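Local coordinates for protein dihydropyrimidinase (Brevibacillus agri, PDB 3SFW) that probably catalyses the reversible, zinc-dependent hydrolytic ring opening of 5,6-dihydropyrimidines, at residues A[107-110]-A[111-115]; A[299-302]-A[303-306]; A[348-352]-A[353-357]. All coordinates share one frame; numbering follows the deposited sequence.

Contact 1: A[107-110]-A[111-115]; sequences TWHE and KARGK
K111 lays its side chain over one face of the W108 indole. CE sits almost straight above the six-membered ring, 3.4 Å from its centroid, as a CH-pi contact. NZ lies farther out over the same face, 4.7 Å from the centroid, and makes a cation-pi interaction. The K111 chain runs extended to CE and then bends at its last torsion (chi4 -65°). NZ also forms a salt bridge with D62. W108 NE1 hydrogen-bonds D91, which ties the indole edge to strand 86-93. With an alanine here in place of W108, the K111 methylenes would probably lose the surface they lie on, and D91 this N-H donor.

T107 to A112 are the last turns of helix 101-112, and R113 to K115 carry the chain off its end. That helix is the crossover of a beta-alpha-beta unit between strands 86-93 and 119-124 of the TIM-barrel-type amidohydrolase domain. F74 of helix 74-83 packs on K111 and A112.

Charged side chains meet at the exposed end. R113 NH1 reaches E110 OE2 at 3.2 Å in a salt bridge. The carboxylate oxygen lies at the guanidinium edge, in its plane, and the two flat groups are 29° apart. R113 NH2 also comes 3.7 Å from H109 CB.

Backbone carbonyls accept a further set of bonds. K111 N and A112 N donate to T107 O and W108 O. R113 N gives H109 O a 2.8 Å bond as the chain leaves the helix. K115 folds back, and its NZ hydrogen-bonds E110 O at 2.9 Å.

Contact 2: A[299-302]-A[303-306]; sequences VLWS and ALKN
Four successive i to i+4 backbone hydrogen bonds join 299-302 to 303-306, from A303 N to V299 O through N306 N to S302 O, as in the last turns of an alpha-helix. The straightest runs from K305 N to W301 O, at 2.9 Å and 170°. The main side-chain pair is W301 and L304. L304 CD1 approaches W301 CE3 at 4.2 Å, a loose apolar contact in which the two side chains cross obliquely. With CG anti to its own carbonyl carbon (chi1 -69°), L304 is folded back along the helix, and CG lies 3.5 Å from L300 O. A303 CB packs against the carbonyls of the preceding turn, 3.5 Å from V299 O. S302 OG turns back to hydrogen-bond D298 O.

The polar ends of K305 and N306 face a neighbouring subunit. K305 NZ hydrogen-bonds G256 O and N258 OD1 of that subunit, and N306 ND2 bonds R253 O and W257 O there. Within the TIM-barrel-type amidohydrolase domain, helix 295-305 lies against helix 243-254 through V299, L300 and A303 on V246. L268 of helix 265-269 packs on L300, W301 and L304, while T263 of strand 258-263 touches L300 and L304.

Contact 3: A[348-352]-A[353-357]; sequences ILFSE and GVRKG
F350 has V354 and R355 at its ring, each crossing the F350 side chain at a slant. V354 CB is 3.9 Å from F350 CD1. R355 CG comes from the same side of the ring plane but at F350 CE2, 3.7 Å away. CG of F350 is anti to its backbone N (chi1 176°), which swings the ring along the helix toward these two residues. The guanidinium of R355 is tilted 46° to the phenyl plane. Its NH1 reaches a water lying in the guanidinium plane, and the same water donates to S351 O at 2.9 Å. S351 OG hydrogen-bonds H424 N of strand 422-432.

E352 and K356 run side by side and point the same way. K356 NZ meets E352 OE1 on the syn side, somewhat out of the carboxylate plane, at 2.7 Å in a salt bridge. Its bond to OE2 is weak. The bend of E352 at chi2 (-65°) turns its carboxylate to the tip of the extended lysine.

The backbone widens here into a pi-type turn at 349-352. V354 N and R355 N bond L349 O and F350 O, five residues back. G353 sits tightly against L349 O, and a CB on this residue would clash with that oxygen. The chain then turns through a type I beta turn from V354 to G357. G357, with positive phi, is the C-prime residue of a Schellman motif that ends helix 345-354.

Overall arrangement
From the N terminus, contact 1 comes first, at the end of helix 101-112. Contact 2 follows at the end of helix 295-305, and contact 3 at the end of helix 345-354. Each is local to one helix end, so none closes a long loop. They run in series, with no nesting or crossing. Contact 1 lies on the opposite side of the chain's centre from the other two, its centre 36 Å from that of contact 2. Contacts 2 and 3 touch: W301 CH2 packs 3.4 Å from G353 CA, which ties helix 295-305 to helix 345-354. Both also reach the neighbouring subunit, whose R460 meets K305 and G357.

Contact 1: A[107-110]-A[111-115]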
# COMPACT_ATOMS: atom_id res chain seq x y z
N THR A 107 5.67 -28.00 -35.63
CA THR A 107 4.55 -27.37 -36.33
C THR A 107 4.75 -25.87 -36.52
O THR A 107 4.55 -25.33 -37.65
CB THR A 107 3.25 -27.64 -35.59
OG1 THR A 107 3.01 -29.04 -35.62
CG2 THR A 107 2.07 -26.90 -36.28
N TRP A 108 5.21 -25.20 -35.47
CA TRP A 108 5.53 -23.78 -35.58
C TRP A 108 6.71 -23.44 -36.50
O TRP A 108 6.65 -22.45 -37.23
CB TRP A 108 5.66 -23.12 -34.17
CG TRP A 108 4.50 -22.27 -33.81
CD1 TRP A 108 4.49 -20.89 -33.76
CD2 TRP A 108 3.16 -22.70 -33.55
NE1 TRP A 108 3.21 -20.44 -33.53
CE2 TRP A 108 2.38 -21.51 -33.35
CE3 TRP A 108 2.51 -23.96 -33.49
CZ2 TRP A 108 0.99 -21.55 -33.12
CZ3 TRP A 108 1.12 -24.00 -33.19
CH2 TRP A 108 0.39 -22.80 -32.99
N HIS A 109 7.78 -24.25 -36.48
CA HIS A 109 8.86 -24.03 -37.44
C HIS A 109 8.32 -24.15 -38.87
O HIS A 109 8.70 -23.37 -39.75
CB HIS A 109 9.99 -25.04 -37.21
CG HIS A 109 10.95 -24.62 -36.14
ND1 HIS A 109 11.85 -23.59 -36.31
CD2 HIS A 109 11.07 -25.01 -34.84
CE1 HIS A 109 12.57 -23.46 -35.20
NE2 HIS A 109 12.09 -24.28 -34.29
N GLU A 110 7.38 -25.07 -39.08
CA GLU A 110 6.84 -25.27 -40.44
C GLU A 110 5.91 -24.09 -40.86
O GLU A 110 5.99 -23.64 -41.99
CB GLU A 110 6.15 -26.64 -40.58
CG GLU A 110 5.51 -26.95 -41.95
CD GLU A 110 6.51 -26.95 -43.12
OE1 GLU A 110 6.05 -26.84 -44.29
OE2 GLU A 110 7.73 -27.08 -42.89
N LYS A 111 5.28 -23.43 -39.88
CA LYS A 111 4.54 -22.19 -40.19
C LYS A 111 5.48 -21.09 -40.69
O LYS A 111 5.11 -20.28 -41.54
CB LYS A 111 3.75 -21.66 -38.96
CG LYS A 111 2.66 -22.51 -38.46
CD LYS A 111 2.01 -21.83 -37.20
CE LYS A 111 0.92 -22.70 -36.61
NZ LYS A 111 -0.24 -22.84 -37.58
N ALA A 112 6.68 -21.00 -40.10
CA ALA A 112 7.56 -19.89 -40.39
C ALA A 112 8.56 -20.14 -41.53
O ALA A 112 8.99 -19.21 -42.23
CB ALA A 112 8.28 -19.46 -39.12
N ARG A 113 8.92 -21.40 -41.75
CA ARG A 113 10.12 -21.68 -42.57
C ARG A 113 9.83 -21.31 -44.03
O ARG A 113 8.77 -21.61 -44.56
CB ARG A 113 10.51 -23.15 -42.41
CG ARG A 113 11.48 -23.72 -43.47
CD ARG A 113 11.66 -25.24 -43.26
NE ARG A 113 12.23 -25.56 -41.94
CZ ARG A 113 11.60 -26.17 -40.94
NH1 ARG A 113 10.32 -26.56 -41.05
NH2 ARG A 113 12.25 -26.41 -39.80
N GLY A 114 10.70 -20.50 -44.62
CA GLY A 114 10.53 -20.11 -46.01
C GLY A 114 9.51 -19.00 -46.21
O GLY A 114 9.20 -18.61 -47.35
N LYS A 115 8.98 -18.47 -45.11
CA LYS A 115 7.88 -17.49 -45.22
C LYS A 115 8.20 -16.15 -44.50
O LYS A 115 8.04 -15.08 -45.05
CB LYS A 115 6.55 -18.11 -44.70
CG LYS A 115 6.13 -19.40 -45.43
CD LYS A 115 5.04 -20.21 -44.69
CE LYS A 115 5.52 -21.69 -44.46
NZ LYS A 115 4.46 -22.72 -44.29

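Contact 2: A[299-302]-A[303-306]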
# COMPACT_ATOMS: atom_id res chain seq x y z
N VAL A 299 -2.20 5.63 -16.14
CA VAL A 299 -1.50 4.77 -15.18
C VAL A 299 -0.50 3.84 -15.91
O VAL A 299 0.64 3.66 -15.46
CB VAL A 299 -2.48 3.96 -14.34
CG1 VAL A 299 -1.71 3.09 -13.26
CG2 VAL A 299 -3.48 4.90 -13.57
N LEU A 300 -0.91 3.28 -17.06
CA LEU A 300 0.06 2.51 -17.91
C LEU A 300 1.26 3.36 -18.41
O LEU A 300 2.43 2.93 -18.34
CB LEU A 300 -0.66 1.87 -19.11
CG LEU A 300 -1.76 0.87 -18.73
CD1 LEU A 300 -2.53 0.51 -20.00
CD2 LEU A 300 -1.20 -0.41 -18.07
N TRP A 301 0.98 4.57 -18.88
CA TRP A 301 2.05 5.43 -19.35
C TRP A 301 2.98 5.76 -18.21
O TRP A 301 4.19 5.71 -18.39
CB TRP A 301 1.49 6.77 -19.91
CG TRP A 301 0.92 6.68 -21.36
CD1 TRP A 301 -0.38 6.97 -21.76
CD2 TRP A 301 1.64 6.38 -22.53
NE1 TRP A 301 -0.49 6.85 -23.13
CE2 TRP A 301 0.74 6.48 -23.63
CE3 TRP A 301 2.99 6.05 -22.79
CZ2 TRP A 301 1.16 6.29 -24.94
CZ3 TRP A 301 3.37 5.81 -24.09
CH2 TRP A 301 2.47 5.96 -25.14
N SER A 302 2.42 6.08 -17.04
CA SER A 302 3.25 6.35 -15.82
C SER A 302 4.14 5.15 -15.50
O SER A 302 5.28 5.31 -15.08
CB SER A 302 2.35 6.61 -14.62
OG SER A 302 1.77 7.88 -14.69
N ALA A 303 3.59 3.95 -15.64
CA ALA A 303 4.32 2.75 -15.25
C ALA A 303 5.48 2.53 -16.22
O ALA A 303 6.56 2.09 -15.82
CB ALA A 303 3.35 1.50 -15.26
N LEU A 304 5.25 2.80 -17.52
CA LEU A 304 6.38 2.75 -18.49
C LEU A 304 7.44 3.83 -18.17
O LEU A 304 8.64 3.53 -18.13
CB LEU A 304 5.85 2.97 -19.94
CG LEU A 304 4.99 1.80 -20.45
CD1 LEU A 304 4.33 2.24 -21.79
CD2 LEU A 304 5.87 0.54 -20.76
N LYS A 305 6.99 5.06 -17.95
CA LYS A 305 7.92 6.16 -17.63
C LYS A 305 8.78 5.84 -16.39
O LYS A 305 10.01 6.06 -16.37
CB LYS A 305 7.14 7.43 -17.35
CG LYS A 305 8.09 8.61 -17.02
CD LYS A 305 7.30 9.90 -16.81
CE LYS A 305 6.28 9.80 -15.65
NZ LYS A 305 5.72 11.20 -15.26
N ASN A 306 8.15 5.26 -15.37
CA ASN A 306 8.87 5.00 -14.13
C ASN A 306 9.33 3.56 -13.93
O ASN A 306 9.75 3.20 -12.84
CB ASN A 306 8.09 5.51 -12.90
CG ASN A 306 8.19 7.03 -12.74
OD1 ASN A 306 9.06 7.66 -13.35
ND2 ASN A 306 7.19 7.62 -12.08

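Contact 3: A[348-352]-A[353-357]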
# COMPACT_ATOMS: atom_id res chain seq x y z
N ILE A 348 2.90 4.48 -32.89
CA ILE A 348 2.02 4.92 -31.81
C ILE A 348 2.82 5.26 -30.55
O ILE A 348 2.57 6.28 -29.91
CB ILE A 348 0.92 3.91 -31.53
CG1 ILE A 348 -0.04 3.89 -32.75
CG2 ILE A 348 0.17 4.23 -30.24
CD1 ILE A 348 -1.13 2.84 -32.62
N LEU A 349 3.75 4.41 -30.19
CA LEU A 349 4.58 4.67 -29.01
C LEU A 349 5.41 5.95 -29.19
O LEU A 349 5.55 6.73 -28.27
CB LEU A 349 5.47 3.45 -28.66
CG LEU A 349 4.79 2.44 -27.66
CD1 LEU A 349 4.74 3.00 -26.28
CD2 LEU A 349 3.37 2.07 -28.03
N PHE A 350 5.90 6.18 -30.39
CA PHE A 350 6.67 7.43 -30.63
C PHE A 350 5.70 8.62 -30.56
O PHE A 350 5.96 9.63 -29.90
CB PHE A 350 7.35 7.39 -32.00
CG PHE A 350 8.06 8.68 -32.33
CD1 PHE A 350 9.28 9.00 -31.72
CD2 PHE A 350 7.46 9.61 -33.16
CE1 PHE A 350 9.92 10.23 -32.00
CE2 PHE A 350 8.08 10.85 -33.44
CZ PHE A 350 9.30 11.16 -32.84
N SER A 351 4.61 8.53 -31.30
CA SER A 351 3.77 9.71 -31.50
C SER A 351 2.94 10.05 -30.25
O SER A 351 2.75 11.23 -29.91
CB SER A 351 2.85 9.50 -32.70
OG SER A 351 2.20 10.72 -33.06
N GLU A 352 2.38 9.04 -29.58
CA GLU A 352 1.58 9.32 -28.40
C GLU A 352 2.45 9.34 -27.17
O GLU A 352 2.00 9.81 -26.11
CB GLU A 352 0.49 8.26 -28.24
CG GLU A 352 -0.62 8.47 -29.27
CD GLU A 352 -1.35 9.80 -29.06
OE1 GLU A 352 -1.78 10.08 -27.91
OE2 GLU A 352 -1.53 10.56 -30.04
N GLY A 353 3.61 8.65 -27.24
CA GLY A 353 4.45 8.52 -26.03
C GLY A 353 5.56 9.58 -26.00
O GLY A 353 5.52 10.51 -25.22
N VAL A 354 6.52 9.48 -26.91
CA VAL A 354 7.65 10.38 -26.90
C VAL A 354 7.24 11.83 -27.17
O VAL A 354 7.68 12.76 -26.48
CB VAL A 354 8.74 9.93 -27.95
CG1 VAL A 354 9.92 10.94 -27.99
CG2 VAL A 354 9.25 8.53 -27.59
N ARG A 355 6.45 12.01 -28.21
CA ARG A 355 6.12 13.38 -28.64
C ARG A 355 5.26 14.11 -27.60
O ARG A 355 5.23 15.34 -27.61
CB ARG A 355 5.38 13.35 -29.95
CG ARG A 355 6.23 13.07 -31.12
CD ARG A 355 5.43 13.32 -32.39
NE ARG A 355 5.73 14.63 -32.95
CZ ARG A 355 4.88 15.64 -33.03
NH1 ARG A 355 3.63 15.51 -32.60
NH2 ARG A 355 5.29 16.80 -33.53
N LYS A 356 4.54 13.37 -26.75
CA LYS A 356 3.70 13.99 -25.73
C LYS A 356 4.39 14.00 -24.36
O LYS A 356 3.78 14.32 -23.35
CB LYS A 356 2.32 13.30 -25.67
CG LYS A 356 1.57 13.40 -27.01
CD LYS A 356 0.16 12.82 -26.93
CE LYS A 356 -0.77 13.40 -28.01
NZ LYS A 356 -2.14 12.80 -27.86
N GLY A 357 5.67 13.63 -24.34
CA GLY A 357 6.44 13.70 -23.10
C GLY A 357 6.08 12.64 -22.08
O GLY A 357 6.45 12.74 -20.90
O HOH W 1 2.05 13.61 -31.34